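PDB 3OMB: extracellular solute-binding protein, family 1 from Bifidobacterium longum subsp. infantis ATCC 15697, which probably captures a solute, perhaps a carbohydrate, outside the cell for delivery to an ABC importer, and carries a bound magnesium ion. Local coordinates for residues 166-171 with 311-316; 179-184 with 325-330; 199-204 with 302-307; 207-212 with 279-284; 219-224 with 237-242. All coordinates share one frame; numbering follows the deposited sequence. Where two conformers were deposited one is given.

Interaction 1 of 5, residues 166-171 with 311-316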
# COMPACT_ATOMS: atom_id res chain seq x y z
N HIS A 166 -2.42 -8.40 -6.97
CA HIS A 166 -2.33 -9.49 -7.93
C HIS A 166 -3.64 -10.23 -7.99
O HIS A 166 -4.47 -10.08 -7.09
CB HIS A 166 -1.19 -10.43 -7.55
CG HIS A 166 0.03 -9.71 -7.11
ND1 HIS A 166 0.28 -9.43 -5.79
CD2 HIS A 166 1.01 -9.10 -7.82
CE1 HIS A 166 1.40 -8.72 -5.69
NE2 HIS A 166 1.87 -8.51 -6.91
N MSE A 167 -3.84 -10.97 -9.07
CA MSE A 167 -5.02 -11.79 -9.26
C MSE A 167 -4.55 -13.24 -9.27
O MSE A 167 -3.72 -13.63 -10.08
CB MSE A 167 -5.67 -11.44 -10.60
CG MSE A 167 -6.90 -12.26 -10.90
SE MSE A 167 -7.74 -11.59 -12.49
CE MSE A 167 -9.45 -12.50 -12.34
N LEU A 168 -5.07 -14.03 -8.35
CA LEU A 168 -4.60 -15.40 -8.13
C LEU A 168 -5.63 -16.40 -8.58
O LEU A 168 -6.83 -16.20 -8.40
CB LEU A 168 -4.33 -15.60 -6.64
CG LEU A 168 -3.45 -14.56 -5.98
CD1 LEU A 168 -3.41 -14.76 -4.46
CD2 LEU A 168 -2.00 -14.57 -6.63
N ILE A 169 -5.17 -17.51 -9.15
CA ILE A 169 -6.11 -18.53 -9.63
C ILE A 169 -5.63 -19.92 -9.29
O ILE A 169 -4.41 -20.18 -9.27
CB ILE A 169 -6.41 -18.39 -11.15
CG1 ILE A 169 -7.49 -19.41 -11.56
CG2 ILE A 169 -5.13 -18.55 -12.00
CD1 ILE A 169 -8.20 -19.06 -12.85
N ASN A 170 -6.58 -20.82 -8.99
CA ASN A 170 -6.25 -22.19 -8.72
C ASN A 170 -5.93 -22.91 -10.03
O ASN A 170 -6.82 -23.37 -10.73
CB ASN A 170 -7.35 -22.92 -7.94
CG ASN A 170 -6.88 -24.27 -7.37
OD1 ASN A 170 -6.18 -25.02 -8.03
ND2 ASN A 170 -7.26 -24.57 -6.14
N LYS A 171 -4.63 -22.98 -10.32
CA LYS A 171 -4.05 -23.65 -11.48
C LYS A 171 -4.25 -25.19 -11.47
O LYS A 171 -4.47 -25.79 -12.52
CB LYS A 171 -2.56 -23.26 -11.51
CG LYS A 171 -1.69 -23.86 -12.61
CD LYS A 171 -2.14 -23.51 -14.01
CE LYS A 171 -1.09 -24.06 -15.00
NZ LYS A 171 -1.54 -23.81 -16.36
N TRP A 311 -2.04 -10.90 -2.30
CA TRP A 311 -0.59 -10.69 -2.34
C TRP A 311 0.12 -11.80 -3.12
O TRP A 311 0.85 -11.53 -4.08
CB TRP A 311 -0.04 -10.58 -0.92
CG TRP A 311 1.44 -10.31 -0.80
CD1 TRP A 311 2.43 -11.23 -0.65
CD2 TRP A 311 2.10 -9.03 -0.81
NE1 TRP A 311 3.66 -10.61 -0.55
CE2 TRP A 311 3.48 -9.26 -0.64
CE3 TRP A 311 1.64 -7.71 -0.92
CZ2 TRP A 311 4.43 -8.22 -0.58
CZ3 TRP A 311 2.58 -6.67 -0.85
CH2 TRP A 311 3.96 -6.94 -0.70
N SER A 312 -0.11 -13.05 -2.70
CA SER A 312 0.63 -14.21 -3.20
C SER A 312 -0.07 -15.52 -2.82
O SER A 312 -0.81 -15.57 -1.84
CB SER A 312 2.05 -14.21 -2.62
OG SER A 312 2.04 -14.64 -1.26
N PRO A 313 0.17 -16.58 -3.60
CA PRO A 313 -0.38 -17.89 -3.24
C PRO A 313 -0.09 -18.24 -1.79
O PRO A 313 -0.97 -18.71 -1.09
CB PRO A 313 0.37 -18.84 -4.17
CG PRO A 313 0.53 -17.99 -5.43
CD PRO A 313 0.95 -16.64 -4.86
N SER A 314 1.13 -18.01 -1.33
CA SER A 314 1.46 -18.35 0.03
C SER A 314 0.73 -17.47 1.05
O SER A 314 0.23 -17.97 2.05
CB SER A 314 2.95 -18.25 0.25
OG SER A 314 3.21 -18.24 1.63
N ASP A 315 0.68 -16.17 0.81
CA ASP A 315 0.04 -15.27 1.77
C ASP A 315 -1.47 -15.53 1.86
O ASP A 315 -2.04 -15.48 2.94
CB ASP A 315 0.28 -13.81 1.38
CG ASP A 315 -0.05 -12.84 2.52
OD1 ASP A 315 0.51 -13.00 3.63
OD2 ASP A 315 -0.88 -11.92 2.31
N ASN A 316 -2.09 -15.79 0.72
CA ASN A 316 -3.52 -15.94 0.69
C ASN A 316 -4.03 -17.36 0.89
O ASN A 316 -5.15 -17.54 1.32
CB ASN A 316 -4.08 -15.35 -0.58
CG ASN A 316 -3.99 -13.88 -0.57
OD1 ASN A 316 -3.02 -13.30 -1.05
ND2 ASN A 316 -4.95 -13.25 0.06
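Leu168 reaches the start of helix 313-317 with its two methyls divided between two partners: CD2 rests on Pro313 CD at 4.0 Å, while CD1 lies 3.7 Å from Asn316 OD1. The leucine crosses both side chains at about a right angle, its CG set anti to its own carbonyl carbon (chi1 -52°). Asn316 OD1 also receives weak hydrogen bonds from Trp311 N and Ser312 N. The helix start is a worked example of N-capping, for Ser312 OG accepts from Asp315 N at 2.9 Å, and the capped end lies on an inner strand of a mixed four-stranded sheet. At the start of segment 166-171 His166 holds its ring oblique to Trp311 O, which is 2.8 Å from ND1 but at too poor an angle for a bond. Instead ND1 bonds Gly310 O and NE2 bonds Asn445 OD1. An alanine in place of His166 would probably leave those two oxygens without their imidazole mate and open a gap beside the carbonyl of Trp311. The indole of Trp311 stacks on His437.

Interaction 2 of 5, residues 179-184 with 325-330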
# COMPACT_ATOMS: atom_id res chain seq x y z
N LEU A 179 -8.70 -26.89 -18.57
CA LEU A 179 -9.02 -25.51 -18.97
C LEU A 179 -7.77 -24.67 -18.96
O LEU A 179 -6.80 -25.01 -18.28
CB LEU A 179 -10.01 -24.87 -17.98
CG LEU A 179 -11.37 -25.51 -17.71
CD1 LEU A 179 -11.99 -24.82 -16.50
CD2 LEU A 179 -12.29 -25.43 -18.94
N GLN A 180 -7.77 -23.58 -19.72
CA GLN A 180 -6.65 -22.64 -19.74
C GLN A 180 -6.95 -21.41 -18.88
O GLN A 180 -8.11 -21.14 -18.56
CB GLN A 180 -6.31 -22.21 -21.18
CG GLN A 180 -5.45 -23.22 -21.96
CD GLN A 180 -5.66 -23.18 -23.47
OE1 GLN A 180 -5.60 -24.22 -24.15
NE2 GLN A 180 -5.90 -21.99 -24.00
N VAL A 181 -5.89 -20.71 -18.48
CA VAL A 181 -5.98 -19.41 -17.82
C VAL A 181 -6.79 -18.49 -18.75
O VAL A 181 -6.42 -18.36 -19.92
CB VAL A 181 -4.56 -18.81 -17.57
CG1 VAL A 181 -4.64 -17.38 -17.03
CG2 VAL A 181 -3.78 -19.68 -16.59
N PRO A 182 -7.89 -17.88 -18.23
CA PRO A 182 -8.74 -17.08 -19.13
C PRO A 182 -8.12 -15.74 -19.44
O PRO A 182 -7.43 -15.16 -18.59
CB PRO A 182 -10.03 -16.88 -18.34
CG PRO A 182 -9.62 -16.98 -16.89
CD PRO A 182 -8.44 -17.96 -16.86
N THR A 183 -8.38 -15.23 -20.63
CA THR A 183 -7.75 -13.98 -21.07
C THR A 183 -8.80 -12.95 -21.46
O THR A 183 -8.44 -11.85 -21.93
CB THR A 183 -6.79 -14.20 -22.29
OG1 THR A 183 -7.53 -14.70 -23.40
CG2 THR A 183 -5.64 -15.19 -21.94
N THR A 184 -10.08 -13.30 -21.29
CA THR A 184 -11.17 -12.36 -21.54
C THR A 184 -12.18 -12.54 -20.43
O THR A 184 -12.16 -13.54 -19.73
CB THR A 184 -11.90 -12.63 -22.86
OG1 THR A 184 -12.65 -13.85 -22.76
CG2 THR A 184 -10.92 -12.69 -24.06
N ILE A 325 -1.46 -19.88 -8.79
CA ILE A 325 -0.50 -18.99 -9.47
C ILE A 325 -1.11 -17.60 -9.61
O ILE A 325 -2.33 -17.44 -9.51
CB ILE A 325 -0.09 -19.49 -10.90
CG1 ILE A 325 -1.29 -19.48 -11.87
CG2 ILE A 325 0.63 -20.88 -10.83
CD1 ILE A 325 -0.92 -19.91 -13.34
N ALA A 326 -0.28 -16.60 -9.88
CA ALA A 326 -0.79 -15.30 -10.32
C ALA A 326 -1.07 -15.37 -11.81
O ALA A 326 -0.33 -16.03 -12.53
CB ALA A 326 0.20 -14.18 -9.98
N MSE A 327 -2.13 -14.71 -12.28
CA MSE A 327 -2.48 -14.66 -13.71
C MSE A 327 -2.57 -13.20 -14.18
O MSE A 327 -2.97 -12.33 -13.40
CB MSE A 327 -3.82 -15.34 -13.99
CG MSE A 327 -4.98 -14.76 -13.15
SE MSE A 327 -6.70 -15.54 -13.56
CE MSE A 327 -7.03 -14.70 -15.27
N PRO A 328 -2.24 -12.92 -15.45
CA PRO A 328 -2.48 -11.61 -15.99
C PRO A 328 -3.98 -11.33 -15.98
O PRO A 328 -4.78 -12.27 -16.12
CB PRO A 328 -2.00 -11.73 -17.44
CG PRO A 328 -1.05 -12.93 -17.44
CD PRO A 328 -1.59 -13.84 -16.42
N VAL A 329 -4.38 -10.07 -15.82
CA VAL A 329 -5.82 -9.80 -15.80
C VAL A 329 -6.48 -10.04 -17.19
O VAL A 329 -5.90 -9.68 -18.20
CB VAL A 329 -6.13 -8.39 -15.27
CG1 VAL A 329 -5.89 -7.31 -16.33
CG2 VAL A 329 -7.55 -8.33 -14.72
N PRO A 330 -7.67 -10.69 -17.24
CA PRO A 330 -8.42 -10.85 -18.51
C PRO A 330 -8.83 -9.48 -19.07
O PRO A 330 -9.08 -8.53 -18.30
CB PRO A 330 -9.69 -11.61 -18.10
CG PRO A 330 -9.36 -12.24 -16.77
CD PRO A 330 -8.34 -11.36 -16.10
O HOH W 1 -5.11 -13.84 -18.16
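Pro182 O is approached by three groups at once. A water donates to it at 2.7 Å and also donates to Pro328 O at 2.6 Å, tying together two backbones that make no direct hydrogen bond within 179-184 and 325-330. The terminal methyl CE of selenomethionine Met327 comes within 3.4 Å of the same Pro182 O, and Pro330 CG stands a little farther off. The side chains themselves meet through carbon. Met327 has CG between its backbone N and carbonyl carbon, and a bend at chi3 (-74°) turns CE across the proline ring, 3.8 Å from Pro182 CG. Val181 slides past it in the opposite sense, with CG1 at 3.8 Å from Met327 CB and the other methyl directed at the tip of Ile325. Farther along, Pro330 meets carbonyl oxygens instead: its CB packs 3.5 Å from Thr184 O, and its CA makes a C-H...O contact with Thr183 O. The touching parts run only 17° apart. This is a loop laid beside an edge strand and its continuation: 179-184 links helix 171-177 to helix 185-197, whose Leu188 also touches both Pro182 and Pro330, while Met327 packs on Met167 and Ile169 of strand 166-170.

Interaction 3 of 5, residues 199-204 with 302-307. With MG (magnesium ion), chain B.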
# COMPACT_ATOMS: atom_id res chain seq x y z
N ASP A 199 -16.96 -29.74 -9.51
CA ASP A 199 -16.28 -30.25 -8.33
C ASP A 199 -14.73 -30.41 -8.45
O ASP A 199 -14.20 -31.50 -8.21
CB ASP A 199 -16.93 -31.59 -7.89
CG ASP A 199 -16.40 -32.07 -6.54
OD1 ASP A 199 -16.17 -31.23 -5.62
OD2 ASP A 199 -16.22 -33.28 -6.41
N PRO A 200 -14.00 -29.32 -8.79
CA PRO A 200 -12.56 -29.50 -9.03
C PRO A 200 -11.72 -29.87 -7.82
O PRO A 200 -10.62 -30.38 -8.00
CB PRO A 200 -12.11 -28.13 -9.61
CG PRO A 200 -13.11 -27.15 -9.13
CD PRO A 200 -14.44 -27.94 -9.10
N ASN A 201 -12.22 -29.65 -6.59
CA ASN A 201 -11.51 -30.15 -5.40
C ASN A 201 -11.83 -31.63 -5.07
O ASN A 201 -11.34 -32.19 -4.08
CB ASN A 201 -11.64 -29.20 -4.18
CG ASN A 201 -13.02 -29.23 -3.52
OD1 ASN A 201 -13.84 -30.13 -3.75
ND2 ASN A 201 -13.29 -28.24 -2.69
N GLY A 202 -12.62 -32.26 -5.94
CA GLY A 202 -12.90 -33.69 -5.85
C GLY A 202 -13.67 -34.24 -4.64
O GLY A 202 -13.76 -35.44 -4.49
N ASN A 203 -14.23 -33.41 -3.77
CA ASN A 203 -14.82 -33.98 -2.55
C ASN A 203 -16.29 -34.36 -2.67
O ASN A 203 -16.91 -34.86 -1.72
CB ASN A 203 -14.55 -33.10 -1.31
CG ASN A 203 -15.22 -31.72 -1.39
OD1 ASN A 203 -16.01 -31.41 -2.31
ND2 ASN A 203 -14.90 -30.88 -0.41
N GLY A 204 -16.84 -34.11 -3.86
CA GLY A 204 -18.24 -34.43 -4.17
C GLY A 204 -19.18 -33.30 -3.78
O GLY A 204 -20.32 -33.25 -4.24
N THR A 302 -8.25 -28.94 1.92
CA THR A 302 -9.11 -28.83 0.74
C THR A 302 -9.25 -27.37 0.33
O THR A 302 -9.74 -26.54 1.12
CB THR A 302 -10.52 -29.42 1.00
OG1 THR A 302 -10.39 -30.64 1.71
CG2 THR A 302 -11.26 -29.71 -0.32
N ALA A 303 -8.83 -27.06 -0.89
CA ALA A 303 -8.98 -25.72 -1.43
C ALA A 303 -10.45 -25.43 -1.68
O ALA A 303 -11.19 -26.31 -2.14
CB ALA A 303 -8.18 -25.58 -2.72
N LYS A 304 -10.87 -24.21 -1.39
CA LYS A 304 -12.28 -23.82 -1.57
C LYS A 304 -12.50 -22.75 -2.65
O LYS A 304 -13.57 -22.68 -3.27
CB LYS A 304 -12.87 -23.34 -0.23
CG LYS A 304 -12.95 -24.42 0.87
CD LYS A 304 -14.05 -25.43 0.60
CE LYS A 304 -14.35 -26.29 1.83
NZ LYS A 304 -13.32 -27.33 2.13
N THR A 305 -11.49 -21.93 -2.91
CA THR A 305 -11.68 -20.72 -3.71
C THR A 305 -10.87 -20.75 -5.00
O THR A 305 -9.68 -21.05 -4.98
CB THR A 305 -11.29 -19.48 -2.90
OG1 THR A 305 -12.11 -19.42 -1.74
CG2 THR A 305 -11.46 -18.19 -3.72
N GLY A 306 -11.52 -20.43 -6.11
CA GLY A 306 -10.88 -20.53 -7.42
C GLY A 306 -10.03 -19.34 -7.76
O GLY A 306 -8.91 -19.51 -8.25
N VAL A 307 -10.55 -18.14 -7.49
CA VAL A 307 -9.96 -16.85 -7.93
C VAL A 307 -10.13 -15.82 -6.80
O VAL A 307 -11.24 -15.70 -6.24
CB VAL A 307 -10.67 -16.28 -9.22
CG1 VAL A 307 -10.14 -14.87 -9.60
CG2 VAL A 307 -10.53 -17.22 -10.41
MG MG B . -16.13 -29.75 -4.10
O HOH W 2 -12.99 -32.01 1.54
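Asn201 approaches Ala303 from the third position of a type I turn, Asp199 to Gly202, with the two CA atoms 6.5 Å apart. Its amide works in two directions. ND2 donates to Ala303 O at 2.9 Å in a nearly straight bond (174°), with the acceptor in the amide plane, while OD1 binds the magnesium ion at 2.4 Å. The ion would probably draw charge from the oxygen and so sharpen ND2 as a donor. OD1 also accepts from Asn203 N, an Asx turn. The loop resembles that of an EF-hand: Asp199, Asn201 and Asn203 give side-chain oxygens at alternate positions, and Gln205 O, Asp207 and Glu208 complete the site. Asp199 OD1 makes a metal bond of 2.1 Å, and its OD2 accepts from Gly204 N, which fixes the carboxylate's rotation. Thr302 turns its methyl CG2 across the Asn201 amide, 3.4 Å from ND2, with CG2 anti to the backbone N. On its other branch, Thr302 OG1 shares a water with Asn203 ND2.

Interaction 4 of 5, residues 207-212 with 279-284. With MG (magnesium ion), chain B.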
# COMPACT_ATOMS: atom_id res chain seq x y z
N ASP A 207 -19.02 -27.12 -2.86
CA ASP A 207 -18.47 -26.22 -1.88
C ASP A 207 -17.53 -25.16 -2.49
O ASP A 207 -17.15 -24.23 -1.81
CB ASP A 207 -17.70 -27.00 -0.79
CG ASP A 207 -16.52 -27.82 -1.33
OD1 ASP A 207 -16.46 -28.19 -2.53
OD2 ASP A 207 -15.64 -28.16 -0.52
N GLU A 208 -17.12 -25.34 -3.75
CA GLU A 208 -16.22 -24.38 -4.41
C GLU A 208 -16.84 -22.97 -4.47
O GLU A 208 -17.99 -22.82 -4.90
CB GLU A 208 -15.89 -24.85 -5.82
CG GLU A 208 -14.99 -26.07 -5.96
CD GLU A 208 -15.65 -27.41 -5.66
OE1 GLU A 208 -16.89 -27.53 -5.48
OE2 GLU A 208 -14.91 -28.40 -5.60
N ILE A 209 -16.08 -21.96 -4.03
CA ILE A 209 -16.42 -20.56 -4.25
C ILE A 209 -15.64 -20.17 -5.51
O ILE A 209 -14.41 -20.03 -5.43
CB ILE A 209 -15.94 -19.68 -3.08
CG1 ILE A 209 -16.72 -20.02 -1.81
CG2 ILE A 209 -16.08 -18.19 -3.41
CD1 ILE A 209 -16.09 -19.47 -0.54
N PRO A 210 -16.32 -20.02 -6.67
CA PRO A 210 -15.51 -19.83 -7.89
C PRO A 210 -14.59 -18.61 -7.81
O PRO A 210 -13.39 -18.71 -8.08
CB PRO A 210 -16.57 -19.68 -8.99
CG PRO A 210 -17.69 -20.51 -8.50
CD PRO A 210 -17.75 -20.19 -7.01
N MSE A 211 -15.14 -17.47 -7.40
CA MSE A 211 -14.33 -16.28 -7.21
C MSE A 211 -14.80 -15.63 -5.92
O MSE A 211 -16.01 -15.56 -5.65
CB MSE A 211 -14.46 -15.33 -8.40
CG MSE A 211 -13.68 -14.04 -8.23
SE MSE A 211 -13.91 -12.92 -9.82
CE MSE A 211 -12.66 -11.46 -9.33
N ASN A 212 -13.84 -15.19 -5.11
CA ASN A 212 -14.20 -14.49 -3.88
C ASN A 212 -13.70 -13.05 -3.93
O ASN A 212 -12.61 -12.79 -4.43
CB ASN A 212 -13.71 -15.24 -2.61
CG ASN A 212 -14.58 -14.97 -1.40
OD1 ASN A 212 -15.58 -14.24 -1.48
ND2 ASN A 212 -14.22 -15.54 -0.27
N LEU A 279 -21.58 -17.24 -8.76
CA LEU A 279 -20.16 -17.45 -8.97
C LEU A 279 -19.27 -16.70 -7.95
O LEU A 279 -18.07 -16.94 -7.89
CB LEU A 279 -19.77 -17.10 -10.41
CG LEU A 279 -20.53 -17.88 -11.48
CD1 LEU A 279 -20.21 -17.34 -12.87
CD2 LEU A 279 -20.24 -19.40 -11.36
N ILE A 280 -19.89 -15.82 -7.17
CA ILE A 280 -19.28 -15.06 -6.07
C ILE A 280 -20.30 -15.13 -4.93
O ILE A 280 -21.49 -15.09 -5.19
CB ILE A 280 -19.05 -13.58 -6.48
CG1 ILE A 280 -17.91 -13.46 -7.52
CG2 ILE A 280 -18.81 -12.66 -5.26
CD1 ILE A 280 -17.79 -12.07 -8.15
N PRO A 281 -19.85 -15.25 -3.66
CA PRO A 281 -20.87 -15.47 -2.63
C PRO A 281 -21.90 -14.36 -2.53
O PRO A 281 -21.56 -13.17 -2.62
CB PRO A 281 -20.06 -15.55 -1.34
CG PRO A 281 -18.71 -16.13 -1.81
CD PRO A 281 -18.48 -15.43 -3.13
N ALA A 282 -23.15 -14.76 -2.33
CA ALA A 282 -24.27 -13.85 -2.18
C ALA A 282 -24.00 -12.78 -1.11
O ALA A 282 -24.33 -11.60 -1.31
CB ALA A 282 -25.55 -14.65 -1.86
N GLU A 283 -23.35 -13.20 -0.03
CA GLU A 283 -23.14 -12.37 1.15
C GLU A 283 -21.78 -11.65 1.16
O GLU A 283 -21.32 -11.21 2.22
CB GLU A 283 -23.28 -13.26 2.39
CG GLU A 283 -22.09 -14.19 2.64
CD GLU A 283 -22.13 -15.53 1.88
OE1 GLU A 283 -23.03 -15.75 1.04
OE2 GLU A 283 -21.22 -16.37 2.15
N TRP A 284 -21.14 -11.51 -0.01
CA TRP A 284 -19.81 -10.90 -0.14
C TRP A 284 -19.74 -9.48 0.46
O TRP A 284 -18.72 -9.08 1.06
CB TRP A 284 -19.35 -10.85 -1.62
CG TRP A 284 -20.10 -9.81 -2.39
CD1 TRP A 284 -21.34 -9.94 -2.98
CD2 TRP A 284 -19.69 -8.44 -2.60
NE1 TRP A 284 -21.71 -8.73 -3.55
CE2 TRP A 284 -20.73 -7.80 -3.32
CE3 TRP A 284 -18.55 -7.70 -2.25
CZ2 TRP A 284 -20.64 -6.45 -3.72
CZ3 TRP A 284 -18.47 -6.34 -2.63
CH2 TRP A 284 -19.50 -5.74 -3.36
MG MG B . -16.13 -29.75 -4.10
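A backbone bond ties the edge strand 209-211 to the loop after helix 262-276: Met211 N donates to Leu279 O at 3.0 Å, with the donor nearly in line with the C=O. Three ring carbons of Pro210 gather round the same oxygen, CB nearest at 3.3 Å, and CG touches Leu279 CD2. The chain turns a corner at Pro210, so the strand portions on its two sides face different ways. A glycine in place of Pro210 would probably open a gap against Leu279 CD2 and set the corner free to flex. Just before the strand, segment 207-212 supplies the last ligands of the EF-hand-like metal loop: Asp207 OD1 lies 2.2 Å from the magnesium ion, and Glu208 binds it through both carboxylate oxygens, OE2 at 2.4 Å and OE1 at 2.7 Å. After the corner the backbones remain close, as Ile280 CA makes a C-H...O contact with Met211 O (3.3 Å, 156°). Pro281 then packs against two side chains, its CD 3.7 Å from Ile209 CG2 and 3.5 Å from Asn212 OD1, and crosses each at about a right angle. Asn212 ND2 turns to Gln296 and Asp295. The extended selenomethionine side chain of Met211 leads away to Tyr271 and Leu192.

Interaction 5 of 5, residues 219-224 with 237-242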
# COMPACT_ATOMS: atom_id res chain seq x y z
N SER A 219 -15.19 4.65 2.60
CA SER A 219 -14.48 5.87 2.21
C SER A 219 -13.29 5.78 1.21
O SER A 219 -12.69 6.81 0.86
CB SER A 219 -14.03 6.61 3.47
OG SER A 219 -13.15 5.78 4.20
N TYR A 220 -12.97 4.57 0.73
CA TYR A 220 -11.83 4.36 -0.16
C TYR A 220 -11.85 2.96 -0.79
O TYR A 220 -12.41 2.03 -0.22
CB TYR A 220 -10.51 4.58 0.60
CG TYR A 220 -10.30 3.62 1.75
CD1 TYR A 220 -10.92 3.82 2.98
CD2 TYR A 220 -9.47 2.49 1.61
CE1 TYR A 220 -10.74 2.94 4.04
CE2 TYR A 220 -9.28 1.60 2.68
CZ TYR A 220 -9.92 1.82 3.88
OH TYR A 220 -9.76 0.94 4.94
N PHE A 221 -11.24 2.81 -1.97
CA PHE A 221 -11.00 1.47 -2.52
C PHE A 221 -9.79 0.81 -1.83
O PHE A 221 -8.74 1.42 -1.69
CB PHE A 221 -10.87 1.51 -4.04
CG PHE A 221 -12.10 2.04 -4.71
CD1 PHE A 221 -13.22 1.21 -4.87
CD2 PHE A 221 -12.15 3.36 -5.17
CE1 PHE A 221 -14.39 1.69 -5.48
CE2 PHE A 221 -13.33 3.87 -5.78
CZ PHE A 221 -14.45 3.02 -5.94
N THR A 222 -9.97 -0.43 -1.40
CA THR A 222 -8.99 -1.11 -0.55
C THR A 222 -7.94 -1.89 -1.36
O THR A 222 -8.06 -2.09 -2.58
CB THR A 222 -9.68 -2.18 0.34
OG1 THR A 222 -10.22 -3.22 -0.50
CG2 THR A 222 -10.81 -1.59 1.14
N TRP A 223 -6.94 -2.37 -0.65
CA TRP A 223 -6.06 -3.40 -1.18
C TRP A 223 -6.97 -4.54 -1.62
O TRP A 223 -7.94 -4.87 -0.94
CB TRP A 223 -5.06 -3.88 -0.12
CG TRP A 223 -3.89 -2.96 0.03
CD1 TRP A 223 -3.93 -1.63 0.35
CD2 TRP A 223 -2.49 -3.29 -0.12
NE1 TRP A 223 -2.67 -1.12 0.41
CE2 TRP A 223 -1.76 -2.11 0.13
CE3 TRP A 223 -1.79 -4.46 -0.44
CZ2 TRP A 223 -0.36 -2.05 0.06
CZ3 TRP A 223 -0.39 -4.41 -0.51
CH2 TRP A 223 0.31 -3.20 -0.27
N TYR A 224 -6.65 -5.09 -2.78
CA TYR A 224 -7.30 -6.28 -3.29
C TYR A 224 -8.76 -5.99 -3.62
O TYR A 224 -9.58 -6.92 -3.68
CB TYR A 224 -7.11 -7.49 -2.35
CG TYR A 224 -5.71 -7.62 -1.75
CD1 TYR A 224 -4.56 -7.56 -2.56
CD2 TYR A 224 -5.53 -7.82 -0.37
CE1 TYR A 224 -3.27 -7.66 -2.02
CE2 TYR A 224 -4.22 -7.94 0.19
CZ TYR A 224 -3.12 -7.86 -0.66
OH TYR A 224 -1.84 -7.96 -0.16
N THR A 237 -5.14 1.17 -12.22
CA THR A 237 -5.37 1.42 -10.79
C THR A 237 -4.05 1.63 -10.00
O THR A 237 -2.97 1.28 -10.48
CB THR A 237 -6.19 0.26 -10.16
OG1 THR A 237 -5.44 -0.96 -10.26
CG2 THR A 237 -7.55 0.08 -10.90
N GLY A 238 -4.14 2.21 -8.81
CA GLY A 238 -2.98 2.24 -7.91
C GLY A 238 -3.44 2.10 -6.48
O GLY A 238 -3.40 3.07 -5.72
N PHE A 239 -3.90 0.90 -6.12
CA PHE A 239 -4.56 0.71 -4.84
C PHE A 239 -3.63 0.42 -3.64
O PHE A 239 -4.14 0.18 -2.56
CB PHE A 239 -5.64 -0.38 -4.93
CG PHE A 239 -6.83 -0.04 -5.86
CD1 PHE A 239 -7.29 1.27 -6.01
CD2 PHE A 239 -7.50 -1.06 -6.52
CE1 PHE A 239 -8.39 1.57 -6.86
CE2 PHE A 239 -8.62 -0.78 -7.36
CZ PHE A 239 -9.05 0.56 -7.54
N ASN A 240 -2.31 0.42 -3.81
CA ASN A 240 -1.43 0.33 -2.63
C ASN A 240 -1.62 1.54 -1.70
O ASN A 240 -1.68 1.38 -0.48
CB ASN A 240 0.06 0.26 -2.98
CG ASN A 240 0.57 -1.17 -3.26
OD1 ASN A 240 -0.10 -1.97 -3.88
ND2 ASN A 240 1.80 -1.44 -2.84
N LYS A 241 -1.68 2.73 -2.29
CA LYS A 241 -1.79 3.99 -1.55
C LYS A 241 -2.10 5.11 -2.56
O LYS A 241 -1.90 4.95 -3.77
CB LYS A 241 -0.47 4.31 -0.82
CG LYS A 241 0.76 4.26 -1.75
CD LYS A 241 2.05 4.56 -1.01
CE LYS A 241 3.25 4.46 -1.93
NZ LYS A 241 3.54 3.01 -2.29
N GLY A 242 -2.58 6.23 -2.04
CA GLY A 242 -2.69 7.45 -2.82
C GLY A 242 -3.99 7.62 -3.55
O GLY A 242 -5.00 7.02 -3.23
O HOH W 3 -6.12 1.08 -0.93
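The ring of Phe239 is sandwiched between two aliphatic carbons: Phe221 CB stands 3.7 Å above one face, offset toward the rim, and Thr237 CB lies 3.8 Å above the centre of the opposite face. The Phe221 contact is a CH-pi interaction rather than a stack, because the two phenyl rings, though only 29° from parallel, are slid until their centroids are 6.0 Å apart and barely overlap. The indole of Trp223 carries Asn240 CA on one face, 3.2 Å above its plane, and meets Tyr224 CZ at its edge. The Asn240 amide follows across the six-membered ring at 27° to it, with ND2 3.5 Å from Trp223 CH2. Trp223 NE1 donates to Asn240 O at 2.8 Å, a bent bond (133°) whose acceptor is tilted from the indole plane. Asn240 is anchored elsewhere: OD1 accepts from Gln165 NE2 and Gly164 N, and ND2 bonds Ser347 OG. A water probably bridges Phe221 O and Phe239 O. The contact folds one long loop, between strands 209-211 and 248-251, back on itself, about 7 Å from centre to chain centre. Because the indole is both bonded through its N-H and overlaid by an anchored asparagine, its rotation is probably well restricted.

How the interactions relate
Four of the five contacts gather on one four-stranded sheet. Interactions 1 and 2 lie on neighbouring strands, 166-170 and 324-326, bonded through Ile169 N to Ile325 O at 2.9 Å, and interactions 1 and 3 meet where Asn170 N bonds Gly306 O at 2.8 Å. Interactions 3 and 4, with centres about 12 Å apart, each contribute one segment to the magnesium site: 199-204 and 207-212 supply five of its six ligand residues, and Lys304 O accepts from Ile209 N at 2.7 Å. Interaction 5 is remote from the metal, its centre about 29 Å from that of interaction 3. It nevertheless reaches interaction 1, where Trp311 CZ3 packs 3.8 Å from Trp223 CZ3.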